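Local coordinates for insecticidal crystal protein Cry7Cal (Bacillus thuringiensis, PDB 5ZI1), which is an insecticidal crystal toxin active against the locust Locusta migratoria manilensis and, like other delta endotoxins, probably binds a receptor on target cells, at residues Leu292-Ala303 and Ile314-Thr325. Numbering follows the deposited sequence.
Sequences LFQWLTKINVRA and IWTGHSVVTQYT
Strands 294-303 and 314-324 pair antiparallel, their axes approaching to 4.2 Å at 135°, an angle that records strong twist. Backbone bonds in both directions join W295 with Q323, K298 with V321 and N300 with S319, and two classic bulges interrupt this ladder. At the first, T297 and K298 both face V321: T297 N reaches V321 O at 2.8 Å, whereas the bond from K298 N is weak. At the second, R302 O accepts T316 N at 2.6 Å and G317 N at 3.3 Å, both from the same face of its carbonyl plane.

On the face bearing V301 and H318, V301 stands over the indole of W315. Its CG1 lies 3.7 Å from the centroid of the five-membered ring and 7° off the normal, a CH-pi contact; CG2 covers the six-membered ring. With CG1 anti to the backbone N (chi1 167°), the two methyls divide the indole between them, while W315 NE1 bonds to V373 O. Further along, L296 CD1 meets V320 CG1 at 3.6 Å, the side chains crossing at about a right angle.

Near the other end, T322 OG1 donates to Q294 OE1 at 2.7 Å from above the amide's carbonyl plane. Q294 CG rests beside Y324, and L292 CD1 lies over one face of that ring. W295 leaves the sheet on the face of Q323, but its indole turns back toward the partner strand, where NE1 donates to T325 OG1 at 3.2 Å, almost straight and in the indole plane, which, with F293 CE2 over one face, helps to fix the ring's rotation.

Strand 331-336 flanks one side of the pair and 343-348 the other, completing a four-stranded antiparallel sheet of 3-2-1-4 order, the Greek-key arrangement characteristic of the beta-prism domain II of three-domain Cry toxins.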
# COMPACT_ATOMS: atom_id res chain seq x y z
N LEU A 292 -10.17 -10.94 1.04
CA LEU A 292 -9.04 -11.47 1.79
C LEU A 292 -7.79 -11.46 0.92
O LEU A 292 -7.87 -11.56 -0.31
CB LEU A 292 -9.37 -12.88 2.27
CG LEU A 292 -10.68 -12.89 3.07
CD1 LEU A 292 -11.11 -14.31 3.40
CD2 LEU A 292 -10.53 -12.06 4.34
N PHE A 293 -6.63 -11.31 1.54
CA PHE A 293 -5.43 -11.18 0.73
C PHE A 293 -5.18 -12.49 -0.02
O PHE A 293 -5.42 -13.58 0.50
CB PHE A 293 -4.25 -10.79 1.63
CG PHE A 293 -2.98 -10.54 0.87
CD1 PHE A 293 -2.67 -9.26 0.44
CD2 PHE A 293 -2.13 -11.60 0.54
CE1 PHE A 293 -1.49 -9.02 -0.30
CE2 PHE A 293 -0.95 -11.38 -0.20
CZ PHE A 293 -0.63 -10.09 -0.61
N GLN A 294 -4.70 -12.39 -1.28
CA GLN A 294 -4.62 -13.56 -2.16
C GLN A 294 -3.25 -13.68 -2.80
O GLN A 294 -2.69 -12.70 -3.30
CB GLN A 294 -5.67 -13.51 -3.27
CG GLN A 294 -7.11 -13.55 -2.82
CD GLN A 294 -8.08 -13.51 -4.00
OE1 GLN A 294 -8.48 -14.54 -4.52
NE2 GLN A 294 -8.47 -12.31 -4.41
N TRP A 295 -2.72 -14.90 -2.80
CA TRP A 295 -1.41 -15.20 -3.35
C TRP A 295 -1.59 -15.86 -4.70
O TRP A 295 -2.36 -16.82 -4.82
CB TRP A 295 -0.61 -16.11 -2.41
CG TRP A 295 -0.53 -15.53 -1.04
CD1 TRP A 295 -1.47 -15.62 -0.05
CD2 TRP A 295 0.53 -14.73 -0.52
NE1 TRP A 295 -1.04 -14.94 1.06
CE2 TRP A 295 0.18 -14.38 0.80
CE3 TRP A 295 1.75 -14.27 -1.04
CZ2 TRP A 295 1.00 -13.60 1.61
CZ3 TRP A 295 2.56 -13.51 -0.24
CH2 TRP A 295 2.19 -13.18 1.07
N LEU A 296 -0.91 -15.34 -5.72
CA LEU A 296 -1.08 -15.87 -7.07
C LEU A 296 -0.34 -17.20 -7.17
O LEU A 296 0.87 -17.26 -6.94
CB LEU A 296 -0.55 -14.87 -8.09
CG LEU A 296 -0.81 -15.21 -9.55
CD1 LEU A 296 -2.27 -15.48 -9.76
CD2 LEU A 296 -0.34 -14.06 -10.44
N THR A 297 -1.06 -18.27 -7.51
CA THR A 297 -0.38 -19.55 -7.65
C THR A 297 -0.33 -20.08 -9.08
O THR A 297 0.47 -20.99 -9.35
CB THR A 297 -1.05 -20.60 -6.75
OG1 THR A 297 -2.37 -20.87 -7.23
CG2 THR A 297 -1.16 -20.07 -5.31
N LYS A 298 -1.13 -19.56 -10.01
CA LYS A 298 -1.12 -20.07 -11.38
C LYS A 298 -1.69 -19.02 -12.33
O LYS A 298 -2.56 -18.24 -11.95
CB LYS A 298 -1.93 -21.37 -11.50
CG LYS A 298 -1.10 -22.65 -11.54
CD LYS A 298 -1.89 -23.86 -11.05
CE LYS A 298 -3.19 -24.08 -11.82
NZ LYS A 298 -4.17 -24.90 -11.02
N ILE A 299 -1.21 -19.02 -13.57
CA ILE A 299 -1.82 -18.26 -14.66
C ILE A 299 -1.88 -19.15 -15.89
O ILE A 299 -0.87 -19.73 -16.30
CB ILE A 299 -1.03 -16.99 -15.03
CG1 ILE A 299 -0.73 -16.12 -13.82
CG2 ILE A 299 -1.80 -16.20 -16.08
CD1 ILE A 299 0.24 -15.02 -14.14
N ASN A 300 -3.05 -19.23 -16.51
CA ASN A 300 -3.18 -19.90 -17.78
C ASN A 300 -3.56 -18.89 -18.86
O ASN A 300 -4.41 -18.02 -18.64
CB ASN A 300 -4.20 -21.03 -17.73
CG ASN A 300 -4.39 -21.70 -19.11
OD1 ASN A 300 -5.46 -21.63 -19.73
ND2 ASN A 300 -3.31 -22.32 -19.60
N VAL A 301 -2.95 -19.01 -20.04
CA VAL A 301 -3.32 -18.20 -21.19
C VAL A 301 -3.73 -19.13 -22.32
O VAL A 301 -3.08 -20.15 -22.57
CB VAL A 301 -2.17 -17.27 -21.62
CG1 VAL A 301 -2.43 -16.67 -23.00
CG2 VAL A 301 -1.97 -16.19 -20.60
N ARG A 302 -4.84 -18.79 -22.99
CA ARG A 302 -5.26 -19.44 -24.22
C ARG A 302 -5.21 -18.42 -25.35
O ARG A 302 -5.69 -17.29 -25.18
CB ARG A 302 -6.67 -20.01 -24.14
CG ARG A 302 -6.84 -21.09 -23.12
CD ARG A 302 -5.88 -22.22 -23.31
NE ARG A 302 -6.56 -23.48 -23.07
CZ ARG A 302 -6.35 -24.27 -22.02
NH1 ARG A 302 -5.45 -23.93 -21.10
NH2 ARG A 302 -7.03 -25.40 -21.89
N ALA A 303 -4.66 -18.83 -26.49
CA ALA A 303 -4.46 -17.90 -27.59
C ALA A 303 -4.68 -18.61 -28.91
O ALA A 303 -4.62 -19.84 -29.01
CB ALA A 303 -3.07 -17.27 -27.53
N ILE A 314 -3.29 -13.90 -30.60
CA ILE A 314 -4.05 -13.06 -29.68
C ILE A 314 -4.64 -13.98 -28.62
O ILE A 314 -4.99 -15.13 -28.91
CB ILE A 314 -5.19 -12.27 -30.37
CG1 ILE A 314 -6.23 -13.25 -30.93
CG2 ILE A 314 -4.66 -11.32 -31.46
CD1 ILE A 314 -7.48 -12.58 -31.48
N TRP A 315 -4.77 -13.46 -27.40
CA TRP A 315 -5.37 -14.29 -26.35
C TRP A 315 -6.85 -14.46 -26.63
O TRP A 315 -7.53 -13.51 -27.01
CB TRP A 315 -5.21 -13.67 -24.95
CG TRP A 315 -3.82 -13.40 -24.49
CD1 TRP A 315 -2.69 -13.39 -25.24
CD2 TRP A 315 -3.42 -13.09 -23.15
NE1 TRP A 315 -1.61 -13.09 -24.46
CE2 TRP A 315 -2.02 -12.91 -23.17
CE3 TRP A 315 -4.10 -12.96 -21.94
CZ2 TRP A 315 -1.29 -12.59 -22.03
CZ3 TRP A 315 -3.37 -12.65 -20.81
CH2 TRP A 315 -1.99 -12.47 -20.86
N THR A 316 -7.35 -15.68 -26.43
CA THR A 316 -8.79 -15.90 -26.43
C THR A 316 -9.37 -15.82 -25.01
O THR A 316 -10.55 -15.52 -24.84
CB THR A 316 -9.11 -17.26 -27.04
OG1 THR A 316 -8.59 -18.29 -26.18
CG2 THR A 316 -8.44 -17.40 -28.43
N GLY A 317 -8.55 -16.13 -24.01
CA GLY A 317 -9.00 -16.12 -22.63
C GLY A 317 -7.81 -16.35 -21.73
O GLY A 317 -6.70 -16.62 -22.18
N HIS A 318 -8.06 -16.24 -20.43
CA HIS A 318 -7.02 -16.57 -19.46
C HIS A 318 -7.67 -16.79 -18.10
O HIS A 318 -8.84 -16.47 -17.88
CB HIS A 318 -5.95 -15.48 -19.38
CG HIS A 318 -6.37 -14.26 -18.62
ND1 HIS A 318 -7.13 -13.25 -19.18
CD2 HIS A 318 -6.12 -13.88 -17.34
CE1 HIS A 318 -7.33 -12.31 -18.27
NE2 HIS A 318 -6.72 -12.66 -17.15
N SER A 319 -6.89 -17.37 -17.20
CA SER A 319 -7.39 -17.83 -15.92
C SER A 319 -6.36 -17.49 -14.86
O SER A 319 -5.17 -17.38 -15.15
CB SER A 319 -7.67 -19.33 -15.91
OG SER A 319 -8.94 -19.58 -16.47
N VAL A 320 -6.84 -17.33 -13.64
CA VAL A 320 -5.98 -16.93 -12.54
C VAL A 320 -6.37 -17.75 -11.33
O VAL A 320 -7.56 -17.89 -11.03
CB VAL A 320 -6.11 -15.42 -12.27
CG1 VAL A 320 -5.73 -15.10 -10.85
CG2 VAL A 320 -5.22 -14.66 -13.23
N VAL A 321 -5.38 -18.31 -10.65
CA VAL A 321 -5.60 -19.14 -9.48
C VAL A 321 -4.85 -18.51 -8.32
O VAL A 321 -3.69 -18.10 -8.46
CB VAL A 321 -5.15 -20.60 -9.70
CG1 VAL A 321 -5.41 -21.41 -8.44
CG2 VAL A 321 -5.89 -21.19 -10.88
N THR A 322 -5.53 -18.39 -7.19
CA THR A 322 -4.94 -17.84 -5.98
C THR A 322 -5.30 -18.74 -4.80
O THR A 322 -6.26 -19.52 -4.85
CB THR A 322 -5.45 -16.41 -5.69
OG1 THR A 322 -6.85 -16.45 -5.41
CG2 THR A 322 -5.21 -15.49 -6.89
N GLN A 323 -4.52 -18.59 -3.72
CA GLN A 323 -4.83 -19.14 -2.41
C GLN A 323 -4.83 -18.02 -1.37
O GLN A 323 -4.02 -17.09 -1.44
CB GLN A 323 -3.81 -20.20 -2.00
CG GLN A 323 -3.86 -21.45 -2.88
CD GLN A 323 -2.67 -22.37 -2.67
OE1 GLN A 323 -1.95 -22.26 -1.67
NE2 GLN A 323 -2.46 -23.28 -3.61
N TYR A 324 -5.74 -18.12 -0.39
CA TYR A 324 -5.70 -17.24 0.78
C TYR A 324 -4.50 -17.58 1.64
O TYR A 324 -3.78 -18.55 1.39
CB TYR A 324 -6.99 -17.36 1.58
CG TYR A 324 -8.21 -16.89 0.82
CD1 TYR A 324 -8.19 -15.69 0.11
CD2 TYR A 324 -9.38 -17.64 0.80
CE1 TYR A 324 -9.30 -15.26 -0.59
CE2 TYR A 324 -10.50 -17.22 0.10
CZ TYR A 324 -10.45 -16.03 -0.59
OH TYR A 324 -11.56 -15.60 -1.28
N THR A 325 -4.25 -16.77 2.66
CA THR A 325 -3.06 -16.96 3.49
C THR A 325 -3.18 -18.25 4.30
O THR A 325 -4.20 -18.49 4.95
CB THR A 325 -2.87 -15.78 4.43
OG1 THR A 325 -2.88 -14.54 3.68
CG2 THR A 325 -1.55 -15.92 5.15